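Local coordinates for protein toll-like receptor 13 (Mus musculus, PDB 4Z0C) that recognises bacterial 23S ribosomal RNA as a Toll-like receptor of innate immunity, signalling through MYD88 and TRAF6 to activate NF-kappa-B, at residues 654-665 with 682-693. Residues are numbered along the deposited sequence; the frame is centred on the assembly and turned at random.
Sequences MFFDVYGNKLQC and VHIPFLRSYPCQ
Strand 655-657, the last of the leucine-rich-repeat solenoid, pairs with 682-684 much as successive repeats pair: His683 N donates to Met654 O (3.0 Å) and Phe656 N to His683 O (3.1 Å), a single parallel bridge. The C-terminal cap (LRRCT) thus adds one short parallel pairing to the end of the repeats before a type II turn, Ile684 to Leu687, bends the chain; it illustrates how a solenoid's open edge is closed by its own chain. A chi1 of -168°, with CG opposite the backbone N, turns the Phe655 ring alongside His683, and Pro685 CD sits over one face, offset toward the rim. Pro685 CG also rests on the carboxylate carbon of Asp657, whose OD2 is salt-bridged to Arg635 while OD1 accepts from Tyr659 N in an Asx turn. Phe686 then sets an edge on the Tyr659 face, CD2 3.7 Å above the ring centre, the planes inclined at 53°. Beyond it, Leu687 CA lies over one face of the Tyr690 ring, and Val658 CG1 comes within 3.6 Å of its CE2; the Tyr690 OH donates to Pro685 O (2.6 Å), tying the ring back across the turn. Farther along, a water bridges Leu663 O and Pro691 O, and the Cys665 SG–Cys692 SG disulfide joins the two segments covalently, with chi3 at -89°.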
ATOM      1  N   MET A 654       4.858   1.511 -36.176  1.00 37.03           N
ATOM      2  CA  MET A 654       3.638   0.908 -36.750  1.00 32.62           C
ATOM      3  C   MET A 654       2.390   1.017 -35.880  1.00 25.86           C
ATOM      4  O   MET A 654       1.306   0.673 -36.315  1.00 34.02           O
ATOM      5  CB  MET A 654       3.860  -0.535 -37.210  1.00 24.53           C
ATOM      6  CG  MET A 654       4.517  -1.470 -36.236  1.00 34.02           C
ATOM      7  SD  MET A 654       5.091  -2.935 -37.139  1.00 99.78           S
ATOM      8  CE  MET A 654       6.103  -2.197 -38.430  1.00 64.43           C
ATOM      9  N   PHE A 655       2.550   1.565 -34.681  1.00 25.99           N
ATOM     10  CA  PHE A 655       1.449   1.834 -33.779  1.00 17.63           C
ATOM     11  C   PHE A 655       1.842   3.067 -32.972  1.00 25.51           C
ATOM     12  O   PHE A 655       2.844   3.046 -32.266  1.00 33.20           O
ATOM     13  CB  PHE A 655       1.252   0.639 -32.853  1.00 27.70           C
ATOM     14  CG  PHE A 655      -0.027   0.675 -32.060  1.00 33.52           C
ATOM     15  CD1 PHE A 655      -0.060   1.251 -30.798  1.00 41.03           C
ATOM     16  CD2 PHE A 655      -1.185   0.097 -32.558  1.00 36.16           C
ATOM     17  CE1 PHE A 655      -1.235   1.264 -30.057  1.00 44.10           C
ATOM     18  CE2 PHE A 655      -2.363   0.107 -31.823  1.00 36.26           C
ATOM     19  CZ  PHE A 655      -2.389   0.685 -30.576  1.00 33.98           C
ATOM     20  N   PHE A 656       1.064   4.139 -33.093  1.00 24.08           N
ATOM     21  CA  PHE A 656       1.355   5.419 -32.445  1.00 26.87           C
ATOM     22  C   PHE A 656       0.067   5.925 -31.843  1.00 32.48           C
ATOM     23  O   PHE A 656      -0.888   6.226 -32.568  1.00 31.58           O
ATOM     24  CB  PHE A 656       1.908   6.429 -33.449  1.00 31.12           C
ATOM     25  CG  PHE A 656       2.082   7.819 -32.890  1.00 31.69           C
ATOM     26  CD1 PHE A 656       3.141   8.113 -32.040  1.00 29.08           C
ATOM     27  CD2 PHE A 656       1.204   8.840 -33.243  1.00 30.51           C
ATOM     28  CE1 PHE A 656       3.321   9.401 -31.531  1.00 31.97           C
ATOM     29  CE2 PHE A 656       1.372  10.121 -32.739  1.00 37.54           C
ATOM     30  CZ  PHE A 656       2.437  10.403 -31.876  1.00 36.22           C
ATOM     31  N   ASP A 657       0.037   5.984 -30.514  1.00 29.00           N
ATOM     32  CA  ASP A 657      -1.215   6.118 -29.791  1.00 24.88           C
ATOM     33  C   ASP A 657      -1.256   7.458 -29.117  1.00 33.33           C
ATOM     34  O   ASP A 657      -0.480   7.729 -28.194  1.00 28.63           O
ATOM     35  CB  ASP A 657      -1.328   5.004 -28.751  1.00 37.22           C
ATOM     36  CG  ASP A 657      -2.696   4.938 -28.109  1.00 43.35           C
ATOM     37  OD1 ASP A 657      -3.437   5.948 -28.150  1.00 46.36           O
ATOM     38  OD2 ASP A 657      -3.016   3.878 -27.542  1.00 47.93           O
ATOM     39  N   VAL A 658      -2.181   8.294 -29.570  1.00 38.36           N
ATOM     40  CA  VAL A 658      -2.304   9.645 -29.046  1.00 27.93           C
ATOM     41  C   VAL A 658      -3.777   9.922 -28.719  1.00 28.72           C
ATOM     42  O   VAL A 658      -4.244  11.061 -28.668  1.00 30.59           O
ATOM     43  CB  VAL A 658      -1.659  10.656 -30.028  1.00 35.98           C
ATOM     44  CG1 VAL A 658      -2.544  10.869 -31.256  1.00 28.16           C
ATOM     45  CG2 VAL A 658      -1.312  11.951 -29.326  1.00 36.58           C
ATOM     46  N   TYR A 659      -4.490   8.827 -28.487  1.00 30.97           N
ATOM     47  CA  TYR A 659      -5.846   8.841 -27.962  1.00 29.81           C
ATOM     48  C   TYR A 659      -5.877   9.451 -26.552  1.00 27.95           C
ATOM     49  O   TYR A 659      -4.906   9.361 -25.814  1.00 27.97           O
ATOM     50  CB  TYR A 659      -6.367   7.410 -27.949  1.00 19.97           C
ATOM     51  CG  TYR A 659      -7.706   7.192 -27.277  1.00 35.36           C
ATOM     52  CD1 TYR A 659      -8.875   7.747 -27.801  1.00 34.15           C
ATOM     53  CD2 TYR A 659      -7.810   6.370 -26.146  1.00 35.14           C
ATOM     54  CE1 TYR A 659     -10.100   7.534 -27.193  1.00 34.78           C
ATOM     55  CE2 TYR A 659      -9.032   6.141 -25.537  1.00 31.43           C
ATOM     56  CZ  TYR A 659     -10.170   6.724 -26.061  1.00 40.50           C
ATOM     57  OH  TYR A 659     -11.376   6.507 -25.446  1.00 45.44           O
ATOM     58  N   GLY A 660      -6.996  10.068 -26.189  1.00 25.60           N
ATOM     59  CA  GLY A 660      -7.146  10.672 -24.881  1.00 25.06           C
ATOM     60  C   GLY A 660      -6.301  11.922 -24.686  1.00 31.82           C
ATOM     61  O   GLY A 660      -5.986  12.276 -23.550  1.00 31.93           O
ATOM     62  N   ASN A 661      -5.890  12.566 -25.780  1.00 31.65           N
ATOM     63  CA  ASN A 661      -5.145  13.827 -25.681  1.00 32.04           C
ATOM     64  C   ASN A 661      -5.999  15.063 -25.961  1.00 36.00           C
ATOM     65  O   ASN A 661      -7.226  14.996 -25.911  1.00 42.85           O
ATOM     66  CB  ASN A 661      -3.889  13.789 -26.545  1.00 20.68           C
ATOM     67  CG  ASN A 661      -2.763  13.026 -25.888  1.00 31.65           C
ATOM     68  OD1 ASN A 661      -1.827  13.617 -25.381  1.00 39.21           O
ATOM     69  ND2 ASN A 661      -2.884  11.708 -25.836  1.00 36.06           N
ATOM     70  N   LYS A 662      -5.350  16.185 -26.257  1.00 36.59           N
ATOM     71  CA  LYS A 662      -6.063  17.438 -26.490  1.00 40.37           C
ATOM     72  C   LYS A 662      -5.654  18.086 -27.810  1.00 44.48           C
ATOM     73  O   LYS A 662      -5.385  19.284 -27.873  1.00 52.14           O
ATOM     74  CB  LYS A 662      -5.805  18.416 -25.345  1.00 38.18           C
ATOM     75  CG  LYS A 662      -5.983  17.836 -23.942  1.00 47.99           C
ATOM     76  CD  LYS A 662      -6.877  18.730 -23.100  1.00 49.15           C
ATOM     77  CE  LYS A 662      -8.047  17.970 -22.503  1.00 52.77           C
ATOM     78  NZ  LYS A 662      -8.010  18.052 -21.020  1.00 53.48           N
ATOM     79  N   LEU A 663      -5.615  17.287 -28.863  1.00 36.76           N
ATOM     80  CA  LEU A 663      -5.130  17.745 -30.158  1.00 36.79           C
ATOM     81  C   LEU A 663      -5.997  18.873 -30.729  1.00 39.88           C
ATOM     82  O   LEU A 663      -7.210  18.729 -30.886  1.00 41.13           O
ATOM     83  CB  LEU A 663      -5.078  16.563 -31.122  1.00 36.74           C
ATOM     84  CG  LEU A 663      -3.724  15.862 -31.257  1.00 38.02           C
ATOM     85  CD1 LEU A 663      -2.857  16.071 -30.041  1.00 33.85           C
ATOM     86  CD2 LEU A 663      -3.901  14.378 -31.553  1.00 26.73           C
ATOM     87  N   GLN A 664      -5.376  20.001 -31.046  1.00 36.69           N
ATOM     88  CA  GLN A 664      -6.150  21.154 -31.466  1.00 39.46           C
ATOM     89  C   GLN A 664      -6.452  21.125 -32.960  1.00 41.71           C
ATOM     90  O   GLN A 664      -5.592  20.771 -33.771  1.00 38.13           O
ATOM     91  CB  GLN A 664      -5.432  22.437 -31.090  1.00 47.93           C
ATOM     92  CG  GLN A 664      -4.667  22.341 -29.795  1.00 54.96           C
ATOM     93  CD  GLN A 664      -4.683  23.645 -29.040  1.00 67.68           C
ATOM     94  OE1 GLN A 664      -5.713  24.036 -28.486  1.00 76.43           O
ATOM     95  NE2 GLN A 664      -3.553  24.348 -29.038  1.00 60.99           N
ATOM     96  N   CYS A 665      -7.687  21.474 -33.314  1.00 39.35           N
ATOM     97  CA  CYS A 665      -8.056  21.611 -34.712  1.00 46.26           C
ATOM     98  C   CYS A 665      -7.586  22.960 -35.257  1.00 52.68           C
ATOM     99  O   CYS A 665      -8.383  23.866 -35.493  1.00 55.83           O
ATOM    100  CB  CYS A 665      -9.564  21.455 -34.888  1.00 46.19           C
ATOM    101  SG  CYS A 665     -10.164  19.794 -34.501  1.00 79.04           S
ATOM    102  N   VAL A 682       1.502   3.014 -40.335  1.00 35.77           N
ATOM    103  CA  VAL A 682       1.271   3.262 -38.929  1.00 31.57           C
ATOM    104  C   VAL A 682      -0.203   3.352 -38.577  1.00 37.89           C
ATOM    105  O   VAL A 682      -0.936   4.171 -39.128  1.00 37.93           O
ATOM    106  CB  VAL A 682       1.966   4.556 -38.436  1.00 29.34           C
ATOM    107  CG1 VAL A 682       1.693   4.757 -36.932  1.00 21.71           C
ATOM    108  CG2 VAL A 682       3.462   4.495 -38.696  1.00 25.80           C
ATOM    109  N   HIS A 683      -0.619   2.511 -37.629  1.00 35.36           N
ATOM    110  CA  HIS A 683      -1.975   2.555 -37.094  1.00 31.92           C
ATOM    111  C   HIS A 683      -2.085   3.534 -35.920  1.00 25.98           C
ATOM    112  O   HIS A 683      -1.183   3.627 -35.103  1.00 22.67           O
ATOM    113  CB  HIS A 683      -2.484   1.166 -36.668  1.00 28.96           C
ATOM    114  CG  HIS A 683      -3.874   1.205 -36.125  1.00 29.23           C
ATOM    115  ND1 HIS A 683      -4.980   1.361 -36.931  1.00 27.14           N
ATOM    116  CD2 HIS A 683      -4.338   1.196 -34.851  1.00 29.17           C
ATOM    117  CE1 HIS A 683      -6.069   1.416 -36.184  1.00 22.84           C
ATOM    118  NE2 HIS A 683      -5.705   1.316 -34.918  1.00 34.58           N
ATOM    119  N   ILE A 684      -3.203   4.251 -35.860  1.00 25.83           N
ATOM    120  CA  ILE A 684      -3.425   5.285 -34.865  1.00 22.26           C
ATOM    121  C   ILE A 684      -4.810   5.155 -34.230  1.00 29.83           C
ATOM    122  O   ILE A 684      -5.810   5.546 -34.821  1.00 28.97           O
ATOM    123  CB  ILE A 684      -3.150   6.717 -35.444  1.00 41.89           C
ATOM    124  CG1 ILE A 684      -1.642   6.890 -35.634  1.00 39.26           C
ATOM    125  CG2 ILE A 684      -3.673   7.834 -34.510  1.00 30.85           C
ATOM    126  CD1 ILE A 684      -1.265   7.815 -36.672  1.00 33.91           C
ATOM    127  N   PRO A 685      -4.852   4.580 -33.016  1.00 38.21           N
ATOM    128  CA  PRO A 685      -6.064   4.215 -32.276  1.00 42.33           C
ATOM    129  C   PRO A 685      -7.104   5.320 -32.144  1.00 40.91           C
ATOM    130  O   PRO A 685      -6.846   6.375 -31.543  1.00 34.14           O
ATOM    131  CB  PRO A 685      -5.533   3.863 -30.879  1.00 42.28           C
ATOM    132  CG  PRO A 685      -4.080   3.611 -31.038  1.00 41.58           C
ATOM    133  CD  PRO A 685      -3.648   3.972 -32.425  1.00 38.15           C
ATOM    134  N   PHE A 686      -8.285   5.024 -32.680  1.00 36.08           N
ATOM    135  CA  PHE A 686      -9.491   5.839 -32.544  1.00 34.48           C
ATOM    136  C   PHE A 686      -9.378   7.210 -33.197  1.00 38.17           C
ATOM    137  O   PHE A 686     -10.201   8.087 -32.942  1.00 39.08           O
ATOM    138  CB  PHE A 686      -9.923   5.953 -31.081  1.00 30.80           C
ATOM    139  CG  PHE A 686      -9.957   4.629 -30.354  1.00 32.63           C
ATOM    140  CD1 PHE A 686     -10.887   3.654 -30.700  1.00 32.41           C
ATOM    141  CD2 PHE A 686      -9.052   4.352 -29.342  1.00 28.98           C
ATOM    142  CE1 PHE A 686     -10.920   2.426 -30.049  1.00 31.87           C
ATOM    143  CE2 PHE A 686      -9.082   3.126 -28.680  1.00 34.49           C
ATOM    144  CZ  PHE A 686     -10.028   2.159 -29.039  1.00 26.82           C
ATOM    145  N   LEU A 687      -8.382   7.348 -34.072  1.00 41.45           N
ATOM    146  CA  LEU A 687      -8.070   8.584 -34.802  1.00 41.63           C
ATOM    147  C   LEU A 687      -9.298   9.335 -35.296  1.00 42.28           C
ATOM    148  O   LEU A 687      -9.448  10.525 -35.036  1.00 43.32           O
ATOM    149  CB  LEU A 687      -7.188   8.264 -36.010  1.00 33.95           C
ATOM    150  CG  LEU A 687      -7.006   9.388 -37.043  1.00 31.97           C
ATOM    151  CD1 LEU A 687      -6.169  10.526 -36.449  1.00 26.85           C
ATOM    152  CD2 LEU A 687      -6.367   8.854 -38.306  1.00 27.40           C
ATOM    153  N   ARG A 688     -10.189   8.613 -35.977  1.00 38.35           N
ATOM    154  CA  ARG A 688     -11.380   9.205 -36.594  1.00 40.21           C
ATOM    155  C   ARG A 688     -12.437   9.694 -35.611  1.00 44.35           C
ATOM    156  O   ARG A 688     -13.494  10.171 -36.032  1.00 46.32           O
ATOM    157  CB  ARG A 688     -12.032   8.221 -37.573  1.00 39.82           C
ATOM    158  CG  ARG A 688     -11.126   7.771 -38.695  1.00 40.76           C
ATOM    159  CD  ARG A 688     -11.889   7.004 -39.751  1.00 45.60           C
ATOM    160  NE  ARG A 688     -11.426   7.404 -41.077  1.00 64.22           N
ATOM    161  CZ  ARG A 688     -12.096   8.220 -41.889  1.00 64.74           C
ATOM    162  NH1 ARG A 688     -13.282   8.704 -41.528  1.00 55.26           N
ATOM    163  NH2 ARG A 688     -11.587   8.545 -43.067  1.00 72.05           N
ATOM    164  N   SER A 689     -12.159   9.562 -34.314  1.00 44.62           N
ATOM    165  CA  SER A 689     -13.057  10.038 -33.265  1.00 39.09           C
ATOM    166  C   SER A 689     -12.518  11.250 -32.497  1.00 36.04           C
ATOM    167  O   SER A 689     -13.266  11.891 -31.749  1.00 34.12           O
ATOM    168  CB  SER A 689     -13.346   8.911 -32.278  1.00 40.96           C
ATOM    169  OG  SER A 689     -12.193   8.591 -31.521  1.00 36.06           O
ATOM    170  N   TYR A 690     -11.231  11.554 -32.679  1.00 29.21           N
ATOM    171  CA  TYR A 690     -10.579  12.629 -31.926  1.00 36.39           C
ATOM    172  C   TYR A 690     -11.347  13.927 -32.130  1.00 43.45           C
ATOM    173  O   TYR A 690     -11.495  14.391 -33.259  1.00 48.29           O
ATOM    174  CB  TYR A 690      -9.126  12.845 -32.363  1.00 33.03           C
ATOM    175  CG  TYR A 690      -8.162  11.700 -32.128  1.00 31.73           C
ATOM    176  CD1 TYR A 690      -8.551  10.544 -31.444  1.00 21.06           C
ATOM    177  CD2 TYR A 690      -6.849  11.777 -32.602  1.00 27.41           C
ATOM    178  CE1 TYR A 690      -7.659   9.499 -31.248  1.00 22.85           C
ATOM    179  CE2 TYR A 690      -5.948  10.732 -32.407  1.00 26.44           C
ATOM    180  CZ  TYR A 690      -6.361   9.592 -31.733  1.00 27.80           C
ATOM    181  OH  TYR A 690      -5.474   8.548 -31.542  1.00 26.07           O
ATOM    182  N   PRO A 691     -11.840  14.514 -31.034  1.00 42.99           N
ATOM    183  CA  PRO A 691     -12.706  15.690 -31.095  1.00 49.51           C
ATOM    184  C   PRO A 691     -11.920  16.992 -31.130  1.00 56.69           C
ATOM    185  O   PRO A 691     -10.773  17.048 -30.683  1.00 59.09           O
ATOM    186  CB  PRO A 691     -13.466  15.605 -29.775  1.00 47.39           C
ATOM    187  CG  PRO A 691     -12.437  15.059 -28.834  1.00 43.26           C
ATOM    188  CD  PRO A 691     -11.608  14.079 -29.647  1.00 37.76           C
ATOM    189  N   CYS A 692     -12.552  18.039 -31.645  1.00 62.04           N
ATOM    190  CA  CYS A 692     -11.947  19.360 -31.633  1.00 62.29           C
ATOM    191  C   CYS A 692     -12.062  19.927 -30.236  1.00 64.80           C
ATOM    192  O   CYS A 692     -13.064  19.708 -29.559  1.00 65.36           O
ATOM    193  CB  CYS A 692     -12.626  20.278 -32.645  1.00 61.75           C
ATOM    194  SG  CYS A 692     -12.194  19.885 -34.356  1.00 87.04           S
ATOM    195  N   GLN A 693     -11.036  20.664 -29.816  1.00 68.62           N
ATOM    196  CA  GLN A 693     -10.933  21.144 -28.440  1.00 70.05           C
ATOM    197  C   GLN A 693     -11.944  22.245 -28.145  1.00 76.84           C
ATOM    198  O   GLN A 693     -12.181  22.585 -26.987  1.00 72.37           O
ATOM    199  CB  GLN A 693      -9.512  21.620 -28.142  1.00 65.76           C
ATOM    200  CG  GLN A 693      -8.833  20.875 -27.007  1.00 72.02           C
ATOM    201  CD  GLN A 693      -8.949  19.362 -27.127  1.00 72.81           C
ATOM    202  OE1 GLN A 693      -8.741  18.787 -28.197  1.00 70.39           O
ATOM    203  NE2 GLN A 693      -9.279  18.710 -26.020  1.00 77.96           N
TER
HETATM  204  O   HOH W   1      -8.481  16.225 -31.308  1.00 53.66           O